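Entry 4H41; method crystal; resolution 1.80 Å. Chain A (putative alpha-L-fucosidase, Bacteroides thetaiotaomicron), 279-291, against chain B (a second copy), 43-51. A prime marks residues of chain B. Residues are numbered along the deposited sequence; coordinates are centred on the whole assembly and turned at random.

Chain A (279-291) RDMPIRFLPIKFD
Chain B 43-51: SHDIPHQNW

Two irregular segments from two copies of the protein meet here, burying 580 Å² summed over both sides. Chain B has no regular helix or strand, and chain A enters a helix only at Phe290, with Lys289 at the N-cap position. The closest CA pairs, Met281 to Asp45′ (5.2 Å) and Lys289 to His48′ (5.3 Å), fix the register: both chains advance in the same sense, but chain A spends eight residues where chain B spends three. Chain A takes up the excess in a detour that includes a cis peptide before Phe285, whose CA-to-CB bond points away (chi1 -51°, chi2 -90°).

Met281, a selenomethionine at phi/psi -112/159, leaves the backbone sideways. Its chi1 and chi2 are both m (-59° and -73°), and chi3, at 116°, lies between wells. This folded shape lays the selenium along the chain B backbone: SE is 3.5 Å from Asp45′ C, 3.5 Å from Ile46′ C and 3.6 Å from Pro47′ N. The same side chain reaches Pro47′ through CG to CG at 4.0 Å. Pro47′ points toward chain A with a C-gamma exo pucker, and its CG also lies 3.7 Å from Leu286 CD1. Leu286, in the mt rotamer (-72°, 172°), points toward chain B, so the proline ring has apolar neighbours from two separate parts of chain A. Nearby, Pro282 (C-gamma endo) brings CD to 3.1 Å from Asp45′ O and to 3.8 Å from Asp45′ CB. Asp45′ has chi1 p (62°) at phi/psi -159/21; Ser43′ OG, with chi1 t, accepts from Ile46′ N at 2.9 Å and from Asp45′ N at 3.3 Å, tying this turn together.

The direct polar pairing belongs to Asn50′. Its backbone is left-handed (64/37), and chi1 -73° with chi2 -59° brings the amide end nearer chain A although CA-to-CB runs sideways. ND2 donates to Ile288 O at 2.9 Å and 168°, while OD1 accepts from Phe290 N at 2.8 Å and 149°. One carboxamide thus serves a backbone acceptor and donor on both sides of Lys289. Phe290 adopts chi1 t (171°) and chi2 62°; its ring leads away, but CB remains 3.4 Å from Asn50′ OD1.

Lys289 (t, t, m, t) bends at chi3, -70°, and passes over one face of the His48′ imidazole. Lys289 CG is 3.6 Å from His48′ CD2, and Lys289 CE stands 3.9 Å from the ring centroid, 20° off the normal, a CH-pi contact. His48′ presents that face with chi1 -162° and chi2 62°. Beyond it, Lys289 NZ donates at 2.9 Å to water 4, which also accepts from Ser43′ N at 2.9 Å.

Other waters join backbone oxygens that cannot bond each other: water 1 donates to Asp280 O (2.7 Å) and His44′ O (2.8 Å), water 2 to Pro287 O and His48′ O (both 2.8 Å). Water 3 donates to Pro287 O (3.0 Å) and accepts from His48′ N (2.8 Å).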

ATOM      1  N   ARG A 279      -2.355  13.074   0.103  1.00 18.05           N
ATOM      2  CA  ARG A 279      -1.308  13.285  -0.891  1.00 18.14           C
ATOM      3  C   ARG A 279       0.101  13.455  -0.284  1.00 24.04           C
ATOM      4  O   ARG A 279       1.047  13.643  -1.055  1.00 24.31           O
ATOM      5  CB  ARG A 279      -1.639  14.560  -1.739  1.00 19.24           C
ATOM      6  CG  ARG A 279      -2.611  14.273  -2.770  1.00 30.52           C
ATOM      7  CD  ARG A 279      -2.810  15.490  -3.628  1.00 20.07           C
ATOM      8  NE  ARG A 279      -3.949  15.218  -4.463  1.00 20.55           N
ATOM      9  CZ  ARG A 279      -3.918  14.490  -5.565  1.00 23.94           C
ATOM     10  NH1 ARG A 279      -2.768  13.997  -6.017  1.00 24.48           N
ATOM     11  NH2 ARG A 279      -5.009  14.301  -6.253  1.00 22.48           N
ATOM     12  N   ASP A 280       0.267  13.455   1.056  1.00 21.46           N
ATOM     13  CA  ASP A 280       1.559  13.759   1.677  1.00 21.00           C
ATOM     14  C   ASP A 280       2.357  12.513   2.044  1.00 20.91           C
ATOM     15  O   ASP A 280       3.409  12.620   2.662  1.00 19.42           O
ATOM     16  CB  ASP A 280       1.313  14.573   2.965  1.00 22.64           C
ATOM     17  CG  ASP A 280       0.531  15.847   2.731  1.00 28.88           C
ATOM     18  OD1 ASP A 280       0.763  16.501   1.697  1.00 25.16           O
ATOM     19  OD2 ASP A 280      -0.274  16.230   3.622  1.00 28.59           O
HETATM   20  N   MSE A 281       1.854  11.328   1.669  1.00 18.85           N
HETATM   21  CA  MSE A 281       2.419  10.056   2.090  1.00 16.35           C
HETATM   22  C   MSE A 281       3.067   9.289   0.937  1.00 21.83           C
HETATM   23  O   MSE A 281       2.653   9.437  -0.220  1.00 20.76           O
HETATM   24  CB  MSE A 281       1.304   9.207   2.686  1.00 16.30           C
HETATM   25  CG  MSE A 281       0.614   9.857   3.874  1.00 20.05           C
HETATM   26 SE   MSE A 281       1.785   9.817   5.454  0.75 23.00          SE
HETATM   27  CE  MSE A 281       2.093  11.673   5.759  1.00 23.11           C
ATOM     28  N   PRO A 282       3.975   8.357   1.257  1.00 18.07           N
ATOM     29  CA  PRO A 282       4.669   7.607   0.181  1.00 17.91           C
ATOM     30  C   PRO A 282       3.830   6.447  -0.410  1.00 22.74           C
ATOM     31  O   PRO A 282       4.337   5.716  -1.240  1.00 25.37           O
ATOM     32  CB  PRO A 282       5.913   7.087   0.852  1.00 20.09           C
ATOM     33  CG  PRO A 282       5.505   6.929   2.312  1.00 23.65           C
ATOM     34  CD  PRO A 282       4.576   8.076   2.575  1.00 19.93           C
ATOM     35  N   ILE A 283       2.640   6.201   0.097  1.00 16.00           N
ATOM     36  CA  ILE A 283       1.706   5.202  -0.467  1.00 15.02           C
ATOM     37  C   ILE A 283       0.651   6.048  -1.168  1.00 19.02           C
ATOM     38  O   ILE A 283       0.038   6.866  -0.496  1.00 18.72           O
ATOM     39  CB  ILE A 283       1.098   4.282   0.598  1.00 17.01           C
ATOM     40  CG1 ILE A 283       2.201   3.408   1.272  1.00 16.19           C
ATOM     41  CG2 ILE A 283       0.008   3.395  -0.029  1.00 16.47           C
ATOM     42  CD1 ILE A 283       1.748   2.607   2.470  1.00 18.96           C
ATOM     43  N   ARG A 284       0.436   5.859  -2.471  1.00 15.17           N
ATOM     44  CA  ARG A 284      -0.528   6.627  -3.245  1.00 14.33           C
ATOM     45  C   ARG A 284      -1.688   5.730  -3.582  1.00 17.53           C
ATOM     46  O   ARG A 284      -1.584   4.962  -4.537  1.00 15.78           O
ATOM     47  CB  ARG A 284       0.155   7.194  -4.503  1.00 17.09           C
ATOM     48  CG  ARG A 284       1.260   8.202  -4.113  1.00 24.41           C
ATOM     49  CD  ARG A 284       2.029   8.701  -5.296  1.00 27.90           C
ATOM     50  NE  ARG A 284       1.298   9.677  -6.104  1.00 33.03           N
ATOM     51  CZ  ARG A 284       1.156  10.973  -5.812  1.00 48.27           C
ATOM     52  NH1 ARG A 284       1.634  11.470  -4.664  1.00 38.34           N
ATOM     53  NH2 ARG A 284       0.521  11.779  -6.650  1.00 35.18           N
ATOM     54  N   PHE A 285      -2.773   5.720  -2.800  1.00 13.35           N
ATOM     55  CA  PHE A 285      -3.125   6.620  -1.694  1.00 12.49           C
ATOM     56  C   PHE A 285      -3.933   5.889  -0.658  1.00 15.34           C
ATOM     57  O   PHE A 285      -4.655   4.948  -1.001  1.00 14.47           O
ATOM     58  CB  PHE A 285      -3.980   7.814  -2.205  1.00 15.17           C
ATOM     59  CG  PHE A 285      -3.404   8.546  -3.392  1.00 17.56           C
ATOM     60  CD1 PHE A 285      -2.545   9.612  -3.218  1.00 20.23           C
ATOM     61  CD2 PHE A 285      -3.782   8.209  -4.686  1.00 20.10           C
ATOM     62  CE1 PHE A 285      -2.014  10.296  -4.333  1.00 21.97           C
ATOM     63  CE2 PHE A 285      -3.272   8.904  -5.786  1.00 23.73           C
ATOM     64  CZ  PHE A 285      -2.406   9.947  -5.603  1.00 22.83           C
ATOM     65  N   LEU A 286      -3.845   6.332   0.593  1.00 12.37           N
ATOM     66  CA  LEU A 286      -4.633   5.829   1.720  1.00 12.29           C
ATOM     67  C   LEU A 286      -5.443   6.983   2.324  1.00 15.72           C
ATOM     68  O   LEU A 286      -5.259   8.141   1.925  1.00 13.18           O
ATOM     69  CB  LEU A 286      -3.711   5.156   2.748  1.00 11.92           C
ATOM     70  CG  LEU A 286      -3.173   3.813   2.275  1.00 15.27           C
ATOM     71  CD1 LEU A 286      -2.134   3.283   3.238  1.00 17.38           C
ATOM     72  CD2 LEU A 286      -4.283   2.778   2.114  1.00 18.42           C
ATOM     73  N   PRO A 287      -6.385   6.698   3.230  1.00 11.53           N
ATOM     74  CA  PRO A 287      -7.231   7.760   3.771  1.00 11.61           C
ATOM     75  C   PRO A 287      -6.461   8.886   4.467  1.00 14.47           C
ATOM     76  O   PRO A 287      -5.424   8.684   5.061  1.00 12.46           O
ATOM     77  CB  PRO A 287      -8.091   7.021   4.778  1.00 12.61           C
ATOM     78  CG  PRO A 287      -8.193   5.634   4.184  1.00 15.19           C
ATOM     79  CD  PRO A 287      -6.820   5.373   3.724  1.00 13.44           C
ATOM     80  N   ILE A 288      -6.980  10.075   4.327  1.00 12.19           N
ATOM     81  CA  ILE A 288      -6.363  11.284   4.876  1.00 11.01           C
ATOM     82  C   ILE A 288      -6.482  11.327   6.387  1.00 15.91           C
ATOM     83  O   ILE A 288      -7.398  10.742   6.985  1.00 16.95           O
ATOM     84  CB  ILE A 288      -7.018  12.526   4.226  1.00 12.39           C
ATOM     85  CG1 ILE A 288      -6.121  13.757   4.318  1.00 13.61           C
ATOM     86  CG2 ILE A 288      -8.411  12.802   4.800  1.00 15.37           C
ATOM     87  CD1 ILE A 288      -6.626  14.945   3.470  1.00 15.66           C
ATOM     88  N   LYS A 289      -5.555  12.024   6.997  1.00 16.13           N
ATOM     89  CA  LYS A 289      -5.627  12.433   8.398  1.00 15.58           C
ATOM     90  C   LYS A 289      -6.858  13.351   8.583  1.00 16.90           C
ATOM     91  O   LYS A 289      -6.991  14.362   7.888  1.00 14.86           O
ATOM     92  CB  LYS A 289      -4.345  13.147   8.815  1.00 15.25           C
ATOM     93  CG  LYS A 289      -4.412  13.764  10.218  1.00 16.32           C
ATOM     94  CD  LYS A 289      -3.123  14.450  10.629  1.00 19.61           C
ATOM     95  CE  LYS A 289      -1.982  13.525  10.889  1.00 22.90           C
ATOM     96  NZ  LYS A 289      -0.838  14.293  11.485  1.00 22.13           N
ATOM     97  N   PHE A 290      -7.746  12.999   9.506  1.00 15.87           N
ATOM     98  CA  PHE A 290      -8.963  13.751   9.749  1.00 16.28           C
ATOM     99  C   PHE A 290      -8.715  15.265   9.882  1.00 19.00           C
ATOM    100  O   PHE A 290      -9.402  16.048   9.235  1.00 17.72           O
ATOM    101  CB  PHE A 290      -9.672  13.265  11.020  1.00 18.88           C
ATOM    102  CG  PHE A 290     -10.811  14.199  11.367  1.00 20.27           C
ATOM    103  CD1 PHE A 290     -11.879  14.366  10.499  1.00 23.29           C
ATOM    104  CD2 PHE A 290     -10.761  14.982  12.503  1.00 23.68           C
ATOM    105  CE1 PHE A 290     -12.902  15.287  10.792  1.00 24.82           C
ATOM    106  CE2 PHE A 290     -11.749  15.934  12.764  1.00 25.86           C
ATOM    107  CZ  PHE A 290     -12.830  16.040  11.935  1.00 23.30           C
ATOM    108  N   ASP A 291      -7.725  15.672  10.664  1.00 16.30           N
ATOM    109  CA  ASP A 291      -7.480  17.134  10.835  1.00 18.14           C
ATOM    110  C   ASP A 291      -7.183  17.853   9.524  1.00 17.88           C
ATOM    111  O   ASP A 291      -7.594  18.998   9.372  1.00 16.29           O
ATOM    112  CB  ASP A 291      -6.382  17.449  11.847  1.00 20.66           C
ATOM    113  CG  ASP A 291      -6.870  17.559  13.276  1.00 28.52           C
ATOM    114  OD1 ASP A 291      -8.121  17.630  13.488  1.00 26.78           O
ATOM    115  OD2 ASP A 291      -6.015  17.681  14.179  1.00 27.92           O
TER
ATOM    116  N   SER B  43       3.684  12.185  12.269  1.00 16.91           N
ATOM    117  CA  SER B  43       4.365  11.283  11.349  1.00 17.39           C
ATOM    118  C   SER B  43       4.945  11.993  10.154  1.00 20.36           C
ATOM    119  O   SER B  43       4.316  12.865   9.598  1.00 19.35           O
ATOM    120  CB  SER B  43       3.395  10.226  10.846  1.00 20.80           C
ATOM    121  OG  SER B  43       4.043   9.275  10.031  1.00 21.27           O
ATOM    122  N   HIS B  44       6.125  11.581   9.729  1.00 16.88           N
ATOM    123  CA  HIS B  44       6.672  12.084   8.479  1.00 17.29           C
ATOM    124  C   HIS B  44       6.043  11.407   7.251  1.00 19.32           C
ATOM    125  O   HIS B  44       5.955  12.030   6.185  1.00 20.68           O
ATOM    126  CB  HIS B  44       8.169  11.782   8.393  1.00 17.96           C
ATOM    127  CG  HIS B  44       9.060  12.687   9.193  1.00 21.04           C
ATOM    128  ND1 HIS B  44      10.345  12.296   9.516  1.00 21.88           N
ATOM    129  CD2 HIS B  44       8.868  13.946   9.638  1.00 21.56           C
ATOM    130  CE1 HIS B  44      10.873  13.315  10.183  1.00 22.55           C
ATOM    131  NE2 HIS B  44      10.029  14.333  10.253  1.00 22.70           N
ATOM    132  N   ASP B  45       5.748  10.109   7.357  1.00 13.95           N
ATOM    133  CA  ASP B  45       5.457   9.304   6.183  1.00 13.76           C
ATOM    134  C   ASP B  45       4.671   8.025   6.404  1.00 17.49           C
ATOM    135  O   ASP B  45       4.661   7.164   5.507  1.00 16.46           O
ATOM    136  CB  ASP B  45       6.816   8.928   5.539  1.00 17.55           C
ATOM    137  CG  ASP B  45       7.722   8.095   6.434  1.00 25.15           C
ATOM    138  OD1 ASP B  45       7.348   7.844   7.584  1.00 21.84           O
ATOM    139  OD2 ASP B  45       8.790   7.657   5.957  1.00 24.18           O
ATOM    140  N   ILE B  46       3.948   7.903   7.507  1.00 16.42           N
ATOM    141  CA  ILE B  46       3.080   6.731   7.740  1.00 13.99           C
ATOM    142  C   ILE B  46       1.628   7.234   7.742  1.00 17.36           C
ATOM    143  O   ILE B  46       1.272   8.051   8.607  1.00 17.17           O
ATOM    144  CB  ILE B  46       3.405   6.021   9.049  1.00 17.35           C
ATOM    145  CG1 ILE B  46       4.926   5.694   9.182  1.00 17.83           C
ATOM    146  CG2 ILE B  46       2.535   4.773   9.196  1.00 18.48           C
ATOM    147  CD1 ILE B  46       5.501   4.815   8.038  1.00 16.14           C
ATOM    148  N   PRO B  47       0.763   6.698   6.858  1.00 14.70           N
ATOM    149  CA  PRO B  47      -0.617   7.191   6.789  1.00 13.38           C
ATOM    150  C   PRO B  47      -1.339   7.062   8.116  1.00 16.54           C
ATOM    151  O   PRO B  47      -1.127   6.114   8.883  1.00 16.53           O
ATOM    152  CB  PRO B  47      -1.251   6.343   5.698  1.00 14.35           C
ATOM    153  CG  PRO B  47      -0.104   6.021   4.794  1.00 17.32           C
ATOM    154  CD  PRO B  47       1.035   5.763   5.733  1.00 14.97           C
ATOM    155  N   HIS B  48      -2.112   8.074   8.415  1.00 15.61           N
ATOM    156  CA  HIS B  48      -2.804   8.197   9.707  1.00 14.40           C
ATOM    157  C   HIS B  48      -3.908   7.180   9.851  1.00 14.67           C
ATOM    158  O   HIS B  48      -4.658   6.934   8.879  1.00 16.84           O
ATOM    159  CB  HIS B  48      -3.377   9.619   9.814  1.00 14.73           C
ATOM    160  CG  HIS B  48      -3.747  10.062  11.202  1.00 16.70           C
ATOM    161  ND1 HIS B  48      -2.813  10.172  12.203  1.00 20.03           N
ATOM    162  CD2 HIS B  48      -4.943  10.480  11.682  1.00 17.26           C
ATOM    163  CE1 HIS B  48      -3.460  10.645  13.269  1.00 18.56           C
ATOM    164  NE2 HIS B  48      -4.748  10.825  13.017  1.00 18.29           N
ATOM    165  N   GLN B  49      -4.066   6.604  11.060  1.00 13.82           N
ATOM    166  CA  GLN B  49      -5.143   5.602  11.271  1.00 13.78           C
ATOM    167  C   GLN B  49      -6.451   6.229  11.747  1.00 16.18           C
ATOM    168  O   GLN B  49      -7.425   5.524  11.832  1.00 14.39           O
ATOM    169  CB  GLN B  49      -4.722   4.491  12.226  1.00 15.41           C
ATOM    170  CG  GLN B  49      -3.488   3.749  11.696  1.00 18.14           C
ATOM    171  CD  GLN B  49      -3.362   2.397  12.313  1.00 26.83           C
ATOM    172  OE1 GLN B  49      -4.073   1.488  11.940  1.00 17.64           O
ATOM    173  NE2 GLN B  49      -2.471   2.236  13.266  1.00 18.93           N
ATOM    174  N   ASN B  50      -6.467   7.524  12.057  1.00 14.21           N
ATOM    175  CA  ASN B  50      -7.668   8.292  12.433  1.00 14.91           C
ATOM    176  C   ASN B  50      -8.272   7.761  13.737  1.00 17.36           C
ATOM    177  O   ASN B  50      -9.481   7.787  13.940  1.00 15.65           O
ATOM    178  CB  ASN B  50      -8.687   8.309  11.287  1.00 13.76           C
ATOM    179  CG  ASN B  50      -8.182   9.207  10.195  1.00 16.15           C
ATOM    180  OD1 ASN B  50      -7.961  10.386  10.460  1.00 14.43           O
ATOM    181  ND2 ASN B  50      -8.069   8.709   8.964  1.00 17.08           N
ATOM    182  N   TRP B  51      -7.406   7.358  14.640  1.00 15.10           N
ATOM    183  CA  TRP B  51      -7.833   6.893  15.948  1.00 14.80           C
ATOM    184  C   TRP B  51      -8.173   8.055  16.867  1.00 20.04           C
ATOM    185  O   TRP B  51      -7.573   9.126  16.760  1.00 20.32           O
ATOM    186  CB  TRP B  51      -6.720   6.072  16.607  1.00 14.39           C
ATOM    187  CG  TRP B  51      -6.492   4.728  16.019  1.00 15.02           C
ATOM    188  CD1 TRP B  51      -7.181   4.121  15.012  1.00 16.41           C
ATOM    189  CD2 TRP B  51      -5.484   3.802  16.437  1.00 14.82           C
ATOM    190  NE1 TRP B  51      -6.639   2.884  14.751  1.00 15.81           N
ATOM    191  CE2 TRP B  51      -5.637   2.636  15.659  1.00 17.25           C
ATOM    192  CE3 TRP B  51      -4.502   3.831  17.428  1.00 15.35           C
ATOM    193  CZ2 TRP B  51      -4.762   1.544  15.777  1.00 16.59           C
ATOM    194  CZ3 TRP B  51      -3.649   2.748  17.560  1.00 16.53           C
ATOM    195  CH2 TRP B  51      -3.793   1.614  16.736  1.00 16.03           C
TER
HETATM  196  O   HOH W   1       5.754  11.479   3.464  1.00 20.12           O
HETATM  197  O   HOH W   2      -4.723   6.229   6.182  1.00 13.58           O
HETATM  198  O   HOH W   3      -2.864   9.676   6.226  1.00 16.78           O
HETATM  199  O   HOH W   4       0.770  12.261  12.713  1.00 19.23           O
HETATM  200  O   HOH W   5       1.632  13.119   9.381  1.00 25.25           O